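Local coordinates for protein mandelate racemase / muconate lactonizing enzyme (PDB 2POD) that is of unconfirmed function but, as a metal-binding member of the enolase superfamily, may act as a lyase, at residues A81-R84 with G85-L89; K176-P179 with F180-Y183. All coordinates share one frame; numbering follows the deposited sequence.

Overall arrangement
Starting at the N terminus, the chain lays down three strands of an antiparallel sheet (5-13, 19-26, 31-37), which strand 394-400 later completes, runs through helices 40-55 and 63-69, and then enters helix 81-101, whose first turns are contact 1. These turns pack on the sheet and reach a second subunit. Further on, strand 117-122 opens the TIM-type barrel; its neighbour, strand 174-177, runs into contact 2, a tight turn near the sodium site, leading into the short helix 181-184. Each contact is local, between adjoining segments, so neither nests in nor crosses the other. The centres of contact 1 and contact 2 are 29 Å apart and their nearest atoms about 16 Å apart.

Contact 1: A81-R84 with G85-L89; sequences AEMR and GNSAL
Asn86 leans back along the helix over the carbonyl of Glu82. Its CB is 3.4 Å from Glu82 O, and with CG anti to its own carbonyl carbon (chi1 -71°) the amide is carried close to that oxygen, CG at 3.2 Å from Glu82 O. At the tip, ND2 stands 3.3 Å from Glu82 O but at a poor angle, and it bonds instead to Leu70 O, while OD1 is hydrogen-bonded to Tyr46 OH; two outside partners thus fix which way the amide is turned. Glu82 O itself receives the backbone N of Asn86 at 2.9 Å, a nearly straight bond. The same i to i+4 ladder joins Gly85 to Ala81, Ser87 to Met83 (a selenomethionine) and Ala88 to Arg84, the regular opening turns of helix 81-101. In the enolase-type N-terminal domain this helix lies on the antiparallel sheet, with Ala88 against Val22 and Thr36. Ser87 OG folds back to Met83 O, which then takes both N-H and hydroxyl of one serine; the modelled 2.5 Å from Ser87 OG to Met83 O is doubtfully short. The same OG also has a weak bond to Gly300 N. Arg84 bends at chi3 (-46°) and curls back, so that one guanidinium face looks onto Ala81 CA, which stands 3.4 Å from the plane of the Arg84 group, toward its rim. NH1 reaches Gly39 O. NH2 is shared between Ala79 O and a salt bridge to Glu82 OE2 of the second subunit, whose own Arg84 pairs in return with Glu82 here.

Contact 2: K176-P179 with F180-Y183; sequences KIWP and FDPY
Trp178 carries its indole in the position between backbone N and carbonyl carbon (chi1 51°), while Asp181 sets its carboxylate anti to its own carbonyl carbon (chi1 -72°), and these choices bring the two groups together across the turn. Asp181 OD2 comes to 3.4 Å from Trp178 CD1, with ring and carboxylate planes 44° apart. The other oxygen, Asp181 OD1, sits 3.2 Å from Trp178 O, two acceptors whose closeness is probably unfavourable. His222 ND1 is hydrogen-bonded to Asp181 OD2, and the histidine ring meets the indole edge-to-face, so one histidine steadies both partners. The backbone between them is a type I beta turn with Pro179 and Phe180 at its corners, closed by a weak bond of 3.4 Å from Asp181 N to Trp178 O. It leaves the C-terminal end of strand 174-177 of the TIM-type barrel, the end where enolase-superfamily enzymes hold their metal: Trp178 touches the sodium ligand Glu220, and Lys176 NZ forms a salt bridge with another ligand, Glu246. Pro179 and Phe180 lie side by side, Pro179 CG 4.1 Å from Phe180 CD1, with Pro203 and Phe204 packing on the proline. Past the turn, Pro182 CD rests 3.4 Å from Pro179 O.

Contact 1: A81-R84 with G85-L89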
loop_
_atom_site.group_PDB
_atom_site.type_symbol
_atom_site.label_atom_id
_atom_site.label_comp_id
_atom_site.label_asym_id
_atom_site.label_seq_id
_atom_site.Cartn_x
_atom_site.Cartn_y
_atom_site.Cartn_z
ATOM N N ALA B 81 -11.385 7.665 33.026
ATOM C CA ALA B 81 -11.221 7.710 34.493
ATOM C C ALA B 81 -10.281 6.627 35.007
ATOM O O ALA B 81 -9.385 6.901 35.805
ATOM C CB ALA B 81 -12.567 7.614 35.193
ATOM N N GLU B 82 -10.486 5.410 34.522
ATOM C CA GLU B 82 -9.572 4.289 34.752
ATOM C C GLU B 82 -8.106 4.637 34.434
ATOM O O GLU B 82 -7.217 4.415 35.264
ATOM C CB GLU B 82 -10.021 3.074 33.930
ATOM C CG GLU B 82 -11.410 2.506 34.295
ATOM C CD GLU B 82 -12.583 3.168 33.569
ATOM O OE1 GLU B 82 -12.383 4.166 32.843
ATOM O OE2 GLU B 82 -13.721 2.683 33.740
HETATM N N MSE B 83 -7.875 5.207 33.250
HETATM C CA MSE B 83 -6.527 5.541 32.780
HETATM C C MSE B 83 -5.838 6.625 33.604
HETATM O O MSE B 83 -4.642 6.538 33.866
HETATM C CB MSE B 83 -6.568 5.965 31.307
HETATM C CG MSE B 83 -5.212 6.179 30.660
HETATM SE SE MSE B 83 -4.083 4.589 30.547
HETATM C CE MSE B 83 -5.346 3.281 29.847
ATOM N N ARG B 84 -6.596 7.644 33.993
ATOM C CA ARG B 84 -6.073 8.728 34.827
ATOM C C ARG B 84 -5.805 8.263 36.264
ATOM O O ARG B 84 -4.837 8.688 36.891
ATOM C CB ARG B 84 -7.029 9.923 34.815
ATOM C CG ARG B 84 -7.193 10.593 33.451
ATOM C CD ARG B 84 -7.964 11.922 33.549
ATOM N NE ARG B 84 -9.170 11.824 34.371
ATOM C CZ ARG B 84 -10.365 11.429 33.934
ATOM N NH1 ARG B 84 -11.381 11.372 34.777
ATOM N NH2 ARG B 84 -10.551 11.088 32.664
ATOM N N GLY B 85 -6.662 7.375 36.766
ATOM C CA GLY B 85 -6.490 6.782 38.094
ATOM C C GLY B 85 -5.238 5.932 38.152
ATOM O O GLY B 85 -4.425 6.075 39.071
ATOM N N ASN B 86 -5.081 5.069 37.147
ATOM C CA ASN B 86 -3.878 4.264 36.976
ATOM C C ASN B 86 -2.614 5.100 36.893
ATOM O O ASN B 86 -1.610 4.770 37.518
ATOM C CB ASN B 86 -4.001 3.365 35.748
ATOM C CG ASN B 86 -4.992 2.241 35.950
ATOM O OD1 ASN B 86 -5.362 1.922 37.083
ATOM N ND2 ASN B 86 -5.433 1.632 34.851
ATOM N N SER B 87 -2.678 6.193 36.141
ATOM C CA SER B 87 -1.523 7.053 35.957
ATOM C C SER B 87 -1.088 7.769 37.234
ATOM O O SER B 87 0.110 7.853 37.514
ATOM C CB SER B 87 -1.766 8.052 34.836
ATOM O OG SER B 87 -2.336 7.423 33.715
ATOM N N ALA B 88 -2.055 8.277 38.000
ATOM C CA ALA B 88 -1.791 8.854 39.327
ATOM C C ALA B 88 -1.169 7.831 40.278
ATOM O O ALA B 88 -0.142 8.097 40.897
ATOM C CB ALA B 88 -3.077 9.442 39.928
ATOM N N LEU B 89 -1.793 6.659 40.363
ATOM C CA LEU B 89 -1.263 5.510 41.098
ATOM C C LEU B 89 0.171 5.155 40.700
ATOM O O LEU B 89 0.996 4.815 41.558
ATOM C CB LEU B 89 -2.163 4.298 40.862
ATOM C CG LEU B 89 -3.065 3.742 41.968
ATOM C CD1 LEU B 89 -3.162 4.601 43.213
ATOM C CD2 LEU B 89 -4.432 3.383 41.440
#

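Contact 2: K176-P179 with F180-Y183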
loop_
_atom_site.group_PDB
_atom_site.type_symbol
_atom_site.label_atom_id
_atom_site.label_comp_id
_atom_site.label_asym_id
_atom_site.label_seq_id
_atom_site.Cartn_x
_atom_site.Cartn_y
_atom_site.Cartn_z
ATOM N N LYS B 176 2.970 28.997 23.826
ATOM C CA LYS B 176 1.792 28.374 23.237
ATOM C C LYS B 176 0.530 29.211 23.408
ATOM O O LYS B 176 0.174 29.605 24.520
ATOM C CB LYS B 176 1.566 26.982 23.818
ATOM C CG LYS B 176 0.566 26.150 23.032
ATOM C CD LYS B 176 0.769 24.681 23.290
ATOM C CE LYS B 176 0.043 24.253 24.546
ATOM N NZ LYS B 176 0.388 22.852 24.919
ATOM N N ILE B 177 -0.147 29.472 22.294
ATOM C CA ILE B 177 -1.409 30.207 22.309
ATOM C C ILE B 177 -2.533 29.418 21.617
ATOM O O ILE B 177 -2.265 28.445 20.916
ATOM C CB ILE B 177 -1.248 31.610 21.684
ATOM C CG1 ILE B 177 -0.810 31.500 20.220
ATOM C CG2 ILE B 177 -0.225 32.428 22.487
ATOM C CD1 ILE B 177 -0.965 32.778 19.440
ATOM N N TRP B 178 -3.783 29.832 21.827
ATOM C CA TRP B 178 -4.918 29.164 21.193
ATOM C C TRP B 178 -6.053 30.057 20.662
ATOM O O TRP B 178 -7.213 29.853 21.028
ATOM C CB TRP B 178 -5.469 28.050 22.091
ATOM C CG TRP B 178 -5.772 28.463 23.497
ATOM C CD1 TRP B 178 -6.984 28.859 23.995
ATOM C CD2 TRP B 178 -4.853 28.514 24.597
ATOM N NE1 TRP B 178 -6.873 29.158 25.332
ATOM C CE2 TRP B 178 -5.577 28.956 25.726
ATOM C CE3 TRP B 178 -3.488 28.232 24.737
ATOM C CZ2 TRP B 178 -4.983 29.116 26.977
ATOM C CZ3 TRP B 178 -2.900 28.401 25.973
ATOM C CH2 TRP B 178 -3.648 28.827 27.081
ATOM N N PRO B 179 -5.741 31.009 19.751
ATOM C CA PRO B 179 -6.732 32.021 19.357
ATOM C C PRO B 179 -7.866 31.573 18.405
ATOM O O PRO B 179 -8.766 32.367 18.126
ATOM C CB PRO B 179 -5.877 33.093 18.685
ATOM C CG PRO B 179 -4.727 32.352 18.124
ATOM C CD PRO B 179 -4.462 31.197 19.038
ATOM N N PHE B 180 -7.827 30.332 17.915
ATOM C CA PHE B 180 -8.853 29.829 16.989
ATOM C C PHE B 180 -10.023 29.181 17.726
ATOM O O PHE B 180 -11.075 28.938 17.140
ATOM C CB PHE B 180 -8.254 28.846 15.974
ATOM C CG PHE B 180 -7.144 29.431 15.138
ATOM C CD1 PHE B 180 -5.819 29.302 15.533
ATOM C CD2 PHE B 180 -7.430 30.112 13.964
ATOM C CE1 PHE B 180 -4.798 29.837 14.775
ATOM C CE2 PHE B 180 -6.416 30.664 13.199
ATOM C CZ PHE B 180 -5.097 30.524 13.601
ATOM N N ASP B 181 -9.827 28.931 19.019
ATOM C CA ASP B 181 -10.840 28.358 19.914
ATOM C C ASP B 181 -12.282 28.908 19.898
ATOM O O ASP B 181 -13.222 28.104 19.856
ATOM C CB ASP B 181 -10.307 28.277 21.347
ATOM C CG ASP B 181 -9.252 27.203 21.519
ATOM O OD1 ASP B 181 -8.497 26.930 20.555
ATOM O OD2 ASP B 181 -9.183 26.627 22.626
ATOM N N PRO B 182 -12.476 30.255 19.934
ATOM C CA PRO B 182 -13.870 30.710 20.057
ATOM C C PRO B 182 -14.695 30.568 18.776
ATOM O O PRO B 182 -15.928 30.644 18.825
ATOM C CB PRO B 182 -13.733 32.198 20.427
ATOM C CG PRO B 182 -12.276 32.436 20.677
ATOM C CD PRO B 182 -11.556 31.407 19.885
ATOM N N TYR B 183 -14.020 30.359 17.648
ATOM C CA TYR B 183 -14.697 30.250 16.358
ATOM C C TYR B 183 -15.205 28.839 16.054
ATOM O O TYR B 183 -16.042 28.655 15.171
ATOM C CB TYR B 183 -13.823 30.825 15.241
ATOM C CG TYR B 183 -13.383 32.243 15.548
ATOM C CD1 TYR B 183 -12.066 32.523 15.901
ATOM C CD2 TYR B 183 -14.299 33.298 15.526
ATOM C CE1 TYR B 183 -11.663 33.820 16.206
ATOM C CE2 TYR B 183 -13.911 34.595 15.833
ATOM C CZ TYR B 183 -12.591 34.851 16.170
ATOM O OH TYR B 183 -12.201 36.139 16.470
#